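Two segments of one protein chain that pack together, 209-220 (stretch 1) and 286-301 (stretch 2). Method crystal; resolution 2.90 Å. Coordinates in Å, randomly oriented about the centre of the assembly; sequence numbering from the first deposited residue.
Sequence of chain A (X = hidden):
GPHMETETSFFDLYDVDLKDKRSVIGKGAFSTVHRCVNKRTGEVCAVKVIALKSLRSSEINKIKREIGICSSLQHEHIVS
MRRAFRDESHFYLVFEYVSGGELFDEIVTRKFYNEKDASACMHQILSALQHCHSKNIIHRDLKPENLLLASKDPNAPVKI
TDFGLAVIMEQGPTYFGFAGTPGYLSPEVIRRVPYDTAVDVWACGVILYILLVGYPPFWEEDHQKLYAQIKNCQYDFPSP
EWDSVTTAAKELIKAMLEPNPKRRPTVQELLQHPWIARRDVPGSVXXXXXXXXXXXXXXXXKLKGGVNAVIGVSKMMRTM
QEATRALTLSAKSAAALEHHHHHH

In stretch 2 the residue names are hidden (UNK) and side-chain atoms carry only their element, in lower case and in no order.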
# COMPACT_ATOMS: atom_id res chain seq x y z
N TYR A 209 -5.72 -11.57 4.00
CA TYR A 209 -5.45 -12.98 3.74
C TYR A 209 -3.98 -13.32 3.97
O TYR A 209 -3.65 -14.18 4.79
CB TYR A 209 -5.87 -13.32 2.31
CG TYR A 209 -5.98 -14.78 1.97
CD1 TYR A 209 -4.86 -15.53 1.64
CD2 TYR A 209 -7.22 -15.41 1.93
CE1 TYR A 209 -4.96 -16.87 1.31
CE2 TYR A 209 -7.33 -16.74 1.59
CZ TYR A 209 -6.20 -17.47 1.28
OH TYR A 209 -6.30 -18.80 0.95
N ILE A 210 -3.09 -12.61 3.28
CA ILE A 210 -1.66 -12.87 3.44
C ILE A 210 -1.27 -12.71 4.90
O ILE A 210 -0.67 -13.61 5.51
CB ILE A 210 -0.84 -11.96 2.52
CG1 ILE A 210 -1.35 -12.08 1.09
CG2 ILE A 210 0.62 -12.36 2.57
CD1 ILE A 210 -0.79 -11.04 0.15
N LEU A 211 -1.66 -11.58 5.50
CA LEU A 211 -1.36 -11.29 6.89
C LEU A 211 -1.73 -12.43 7.82
O LEU A 211 -1.11 -12.58 8.88
CB LEU A 211 -2.10 -10.01 7.34
CG LEU A 211 -1.55 -8.66 6.87
CD1 LEU A 211 -2.37 -7.50 7.42
CD2 LEU A 211 -0.11 -8.53 7.29
N LEU A 212 -2.70 -13.26 7.44
CA LEU A 212 -3.11 -14.35 8.31
C LEU A 212 -2.34 -15.65 8.04
O LEU A 212 -2.03 -16.37 9.00
CB LEU A 212 -4.61 -14.60 8.17
CG LEU A 212 -5.46 -13.39 8.54
CD1 LEU A 212 -6.93 -13.71 8.56
CD2 LEU A 212 -5.01 -12.84 9.89
N VAL A 213 -2.02 -15.95 6.79
CA VAL A 213 -1.45 -17.26 6.46
C VAL A 213 -0.14 -17.19 5.71
O VAL A 213 0.55 -18.23 5.62
CB VAL A 213 -2.46 -18.14 5.67
CG1 VAL A 213 -3.64 -18.57 6.55
CG2 VAL A 213 -2.95 -17.41 4.40
N GLY A 214 0.26 -16.07 5.11
CA GLY A 214 1.56 -15.98 4.50
C GLY A 214 1.61 -16.27 3.03
O GLY A 214 2.71 -16.26 2.46
N TYR A 215 0.48 -16.53 2.38
CA TYR A 215 0.43 -16.78 0.95
C TYR A 215 -0.81 -16.10 0.39
O TYR A 215 -1.78 -15.90 1.13
CB TYR A 215 0.40 -18.28 0.62
CG TYR A 215 -0.73 -19.04 1.26
CD1 TYR A 215 -1.96 -19.16 0.62
CD2 TYR A 215 -0.57 -19.68 2.48
CE1 TYR A 215 -2.99 -19.87 1.18
CE2 TYR A 215 -1.61 -20.39 3.05
CZ TYR A 215 -2.81 -20.48 2.40
OH TYR A 215 -3.84 -21.19 2.97
N PRO A 216 -0.80 -15.71 -0.88
CA PRO A 216 -1.93 -14.95 -1.43
C PRO A 216 -3.08 -15.87 -1.78
O PRO A 216 -2.88 -17.07 -2.03
CB PRO A 216 -1.33 -14.32 -2.69
CG PRO A 216 -0.27 -15.29 -3.11
CD PRO A 216 0.29 -15.88 -1.86
N PRO A 217 -4.32 -15.35 -1.80
CA PRO A 217 -5.44 -16.20 -2.21
C PRO A 217 -5.47 -16.47 -3.70
O PRO A 217 -5.93 -17.54 -4.11
CB PRO A 217 -6.67 -15.39 -1.76
CG PRO A 217 -6.21 -13.98 -1.83
CD PRO A 217 -4.75 -13.99 -1.44
N PHE A 218 -4.99 -15.54 -4.51
CA PHE A 218 -4.92 -15.71 -5.96
C PHE A 218 -3.45 -15.74 -6.34
O PHE A 218 -2.77 -14.71 -6.33
CB PHE A 218 -5.67 -14.59 -6.68
CG PHE A 218 -6.98 -14.22 -6.04
CD1 PHE A 218 -8.09 -15.04 -6.16
CD2 PHE A 218 -7.09 -13.05 -5.32
CE1 PHE A 218 -9.29 -14.70 -5.57
CE2 PHE A 218 -8.29 -12.70 -4.73
CZ PHE A 218 -9.39 -13.52 -4.86
N TRP A 219 -2.94 -16.93 -6.65
CA TRP A 219 -1.56 -17.10 -7.07
C TRP A 219 -1.55 -17.93 -8.34
O TRP A 219 -1.96 -19.09 -8.33
CB TRP A 219 -0.70 -17.75 -5.99
CG TRP A 219 0.65 -18.16 -6.49
CD1 TRP A 219 1.02 -19.40 -6.93
CD2 TRP A 219 1.81 -17.33 -6.62
NE1 TRP A 219 2.34 -19.39 -7.32
CE2 TRP A 219 2.84 -18.13 -7.14
CE3 TRP A 219 2.08 -15.98 -6.34
CZ2 TRP A 219 4.12 -17.63 -7.39
CZ3 TRP A 219 3.35 -15.49 -6.59
CH2 TRP A 219 4.35 -16.31 -7.11
N GLU A 220 -1.08 -17.33 -9.43
CA GLU A 220 -0.89 -18.07 -10.67
C GLU A 220 0.14 -17.35 -11.52
O GLU A 220 0.06 -16.13 -11.70
CB GLU A 220 -2.21 -18.22 -11.44
CG GLU A 220 -2.08 -19.03 -12.72
CD GLU A 220 -1.66 -20.46 -12.47
OE1 GLU A 220 -0.45 -20.71 -12.28
OE2 GLU A 220 -2.54 -21.35 -12.46
N UNK A 286 -0.08 -17.55 18.45
CA UNK A 286 1.00 -17.20 17.54
C UNK A 286 0.95 -18.09 16.30
O UNK A 286 0.83 -19.31 16.40
c UNK A 286 3.53 -17.36 17.35
n UNK A 286 5.24 -17.81 16.05
c UNK A 286 2.34 -17.37 18.26
c UNK A 286 5.14 -16.49 16.12
c UNK A 286 4.24 -18.38 16.81
n UNK A 286 4.11 -16.20 16.90
N UNK A 287 1.05 -17.47 15.12
CA UNK A 287 1.00 -18.19 13.85
C UNK A 287 2.40 -18.25 13.24
O UNK A 287 2.77 -17.45 12.38
n UNK A 287 -2.30 -18.57 10.50
n UNK A 287 -3.16 -17.83 12.50
c UNK A 287 -1.15 -16.85 13.54
c UNK A 287 -2.30 -16.65 12.56
c UNK A 287 0.02 -17.53 12.88
n UNK A 287 -3.95 -19.77 11.55
c UNK A 287 -3.14 -18.72 11.52
N UNK A 288 3.19 -19.24 13.69
CA UNK A 288 4.53 -19.40 13.13
C UNK A 288 4.48 -19.86 11.68
O UNK A 288 5.32 -19.45 10.87
o UNK A 288 7.37 -18.44 14.56
c UNK A 288 5.34 -20.37 13.99
c UNK A 288 6.79 -20.52 13.55
n UNK A 288 8.49 -19.02 12.71
c UNK A 288 7.58 -19.23 13.65
N UNK A 289 3.52 -20.72 11.34
CA UNK A 289 3.35 -21.13 9.95
C UNK A 289 3.16 -19.92 9.04
O UNK A 289 3.72 -19.87 7.94
c UNK A 289 2.17 -22.09 9.83
N UNK A 290 2.38 -18.94 9.50
CA UNK A 290 2.20 -17.73 8.71
C UNK A 290 3.52 -17.02 8.49
O UNK A 290 3.76 -16.44 7.42
c UNK A 290 1.01 -15.53 8.57
c UNK A 290 1.20 -16.80 9.40
o UNK A 290 -0.06 -17.47 9.53
N UNK A 291 4.41 -17.06 9.48
CA UNK A 291 5.70 -16.40 9.37
C UNK A 291 6.60 -17.12 8.36
O UNK A 291 7.26 -16.48 7.54
c UNK A 291 4.78 -14.45 11.30
c UNK A 291 6.17 -15.01 11.53
c UNK A 291 6.36 -16.32 10.75
c UNK A 291 6.42 -15.19 13.02
N UNK A 292 6.65 -18.45 8.42
CA UNK A 292 7.50 -19.20 7.49
C UNK A 292 6.98 -19.07 6.06
O UNK A 292 7.74 -18.75 5.13
o UNK A 292 10.19 -20.45 8.58
o UNK A 292 9.95 -21.14 10.65
c UNK A 292 7.98 -20.90 9.34
c UNK A 292 7.56 -20.67 7.90
c UNK A 292 9.48 -20.82 9.54
N UNK A 293 5.68 -19.31 5.87
CA UNK A 293 5.07 -19.11 4.57
C UNK A 293 5.27 -17.69 4.08
O UNK A 293 5.41 -17.46 2.87
o UNK A 293 3.67 -21.93 2.96
c UNK A 293 3.57 -19.44 4.64
c UNK A 293 2.93 -19.70 3.30
c UNK A 293 3.67 -20.76 2.51
o UNK A 293 4.25 -20.43 1.46
N UNK A 294 5.30 -16.73 5.00
CA UNK A 294 5.48 -15.33 4.62
C UNK A 294 6.91 -15.06 4.19
O UNK A 294 7.13 -14.22 3.31
c UNK A 294 4.79 -12.95 5.47
c UNK A 294 5.05 -14.43 5.77
c UNK A 294 4.17 -12.27 6.69
c UNK A 294 3.88 -12.80 4.28
N UNK A 295 7.89 -15.74 4.79
CA UNK A 295 9.26 -15.68 4.28
C UNK A 295 9.32 -16.22 2.86
O UNK A 295 9.98 -15.64 1.98
c UNK A 295 10.20 -16.47 5.19
n UNK A 295 11.13 -17.48 10.05
c UNK A 295 10.83 -16.44 9.02
c UNK A 295 10.89 -16.95 7.58
c UNK A 295 10.28 -15.94 6.62
N UNK A 296 8.63 -17.34 2.60
CA UNK A 296 8.59 -17.87 1.24
C UNK A 296 7.93 -16.87 0.29
O UNK A 296 8.37 -16.71 -0.86
c UNK A 296 7.01 -22.23 1.46
c UNK A 296 7.87 -19.21 1.21
c UNK A 296 8.43 -21.67 1.45
n UNK A 296 6.56 -22.59 2.83
c UNK A 296 8.51 -20.29 2.09
N UNK A 297 6.88 -16.19 0.76
CA UNK A 297 6.16 -15.22 -0.06
C UNK A 297 7.04 -14.01 -0.40
O UNK A 297 7.17 -13.63 -1.57
c UNK A 297 2.57 -13.01 -1.72
c UNK A 297 4.90 -14.78 0.69
c UNK A 297 4.08 -12.41 0.51
c UNK A 297 4.10 -13.70 0.01
c UNK A 297 2.57 -11.72 -1.21
c UNK A 297 3.33 -11.42 -0.10
c UNK A 297 3.32 -13.99 -1.10
N UNK A 298 7.62 -13.39 0.63
CA UNK A 298 8.54 -12.28 0.42
C UNK A 298 9.65 -12.67 -0.53
O UNK A 298 10.04 -11.88 -1.40
c UNK A 298 8.13 -11.14 2.67
c UNK A 298 9.14 -11.82 1.76
o UNK A 298 7.11 -10.60 2.21
n UNK A 298 8.41 -11.16 3.97
N UNK A 299 10.17 -13.90 -0.40
CA UNK A 299 11.18 -14.36 -1.35
C UNK A 299 10.62 -14.45 -2.76
O UNK A 299 11.28 -14.05 -3.73
c UNK A 299 11.74 -15.71 -0.91
N UNK A 300 9.38 -14.93 -2.90
CA UNK A 300 8.83 -15.18 -4.22
C UNK A 300 8.55 -13.89 -4.98
O UNK A 300 8.77 -13.84 -6.20
c UNK A 300 7.56 -16.02 -4.12
c UNK A 300 7.82 -17.50 -4.29
n UNK A 300 4.22 -17.03 -3.41
n UNK A 300 5.92 -18.54 -3.07
c UNK A 300 6.53 -18.31 -4.37
c UNK A 300 4.83 -17.91 -2.63
n UNK A 300 4.35 -18.17 -1.43
N UNK A 301 8.03 -12.85 -4.32
CA UNK A 301 7.63 -11.66 -5.08
C UNK A 301 8.84 -10.90 -5.61
O UNK A 301 8.76 -10.31 -6.69
n UNK A 301 7.41 -7.75 0.65
n UNK A 301 7.28 -7.31 -1.59
c UNK A 301 6.72 -10.76 -4.24
c UNK A 301 7.19 -10.45 -2.85
n UNK A 301 6.48 -9.30 -0.76
c UNK A 301 6.07 -9.79 -2.07
c UNK A 301 7.06 -8.12 -0.57

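Position 286 carries one carbon and a five-membered ring of three carbons and two nitrogens, out of reach of stretch 1: His-286. At 287 three carbons and a nitrogen lead to a carbon bearing two more nitrogens, a guanidinium, with one end nitrogen 2.7 Å from Leu-212 O. This is Arg-287, at the N-cap position; its NH1 makes that contact, a weak hydrogen bond. Position 288 has three carbons, the last with one oxygen and one nitrogen; Gln-288 accepts a hydrogen bond from His-286 NE2 to its OE1 (2.7 Å). A lone carbon at 289 gives Ala-289.

At 290 one carbon bears an oxygen and a carbon. The oxygen lies 2.3 Å from Leu-212 O and the terminal carbon 3.6 Å from Leu-211 O. This is Thr-290, whose OG1 donates that very short hydrogen bond to the end of the helix 209-213. Four carbons forked at the second, without contact, make 291 a leucine, Leu-291. Position 292 has three carbons, the third with two oxygens, and stays exposed: Glu-292.

At 293 the same atoms recur, but the CA-to-CB bond points toward stretch 1, the first carbon 3.4 Å from Val-213 O and the second 3.6 Å from Tyr-215 CD2, at the ring edge: Glu-293. Position 294 is another four-carbon fork, one tip 3.7 Å from Ile-210 CG2: Leu-294. Both 295 and 296 show four carbons in a row ending in nitrogen, and neither touches stretch 1. Lys-295 pairs with Glu-292, and Lys-296 NZ forms a salt bridge with Glu-293 OE2 (3.0 Å).

Position 297 has one carbon and a six-carbon ring, with Ile-210 CG2 over one face and a ring carbon 3.7 Å from Pro-216 CD: Phe-297. At 298 two carbons, the second with an oxygen and a nitrogen, make no contact with stretch 1: Asn-298. Position 299, a single carbon out of reach, is Ala-299. At 300 three carbons and a nitrogen lead to a carbon with two more nitrogens, and this group sits over one face of the Trp-219 ring: Arg-300, with NH1 3.6 Å from Trp-219 CZ3, a cation-pi contact between two poorly ordered side chains. At 301 the same atoms recur: Arg-301, whose NH2 bonds to Asn-298 OD1 (3.3 Å).

The contact centres on Gly-214, whose CA comes 4.0 Å from Leu-294 CA. At its backbone angles (phi 94°, psi 3°) a CB would jam against the preceding carbonyl O, which by itself calls for glycine, and would lie only 2.6 Å from Thr-290 O, so the bare backbone permits the close approach. Around it, Arg-287 and Thr-290 engage the carbonyl of Leu-212, Ile-210 and Pro-216 pack against Phe-297, and Arg-300 covers Trp-219 at the margin.

Stretch 2 286-301: HRQATLEELKKFNARR
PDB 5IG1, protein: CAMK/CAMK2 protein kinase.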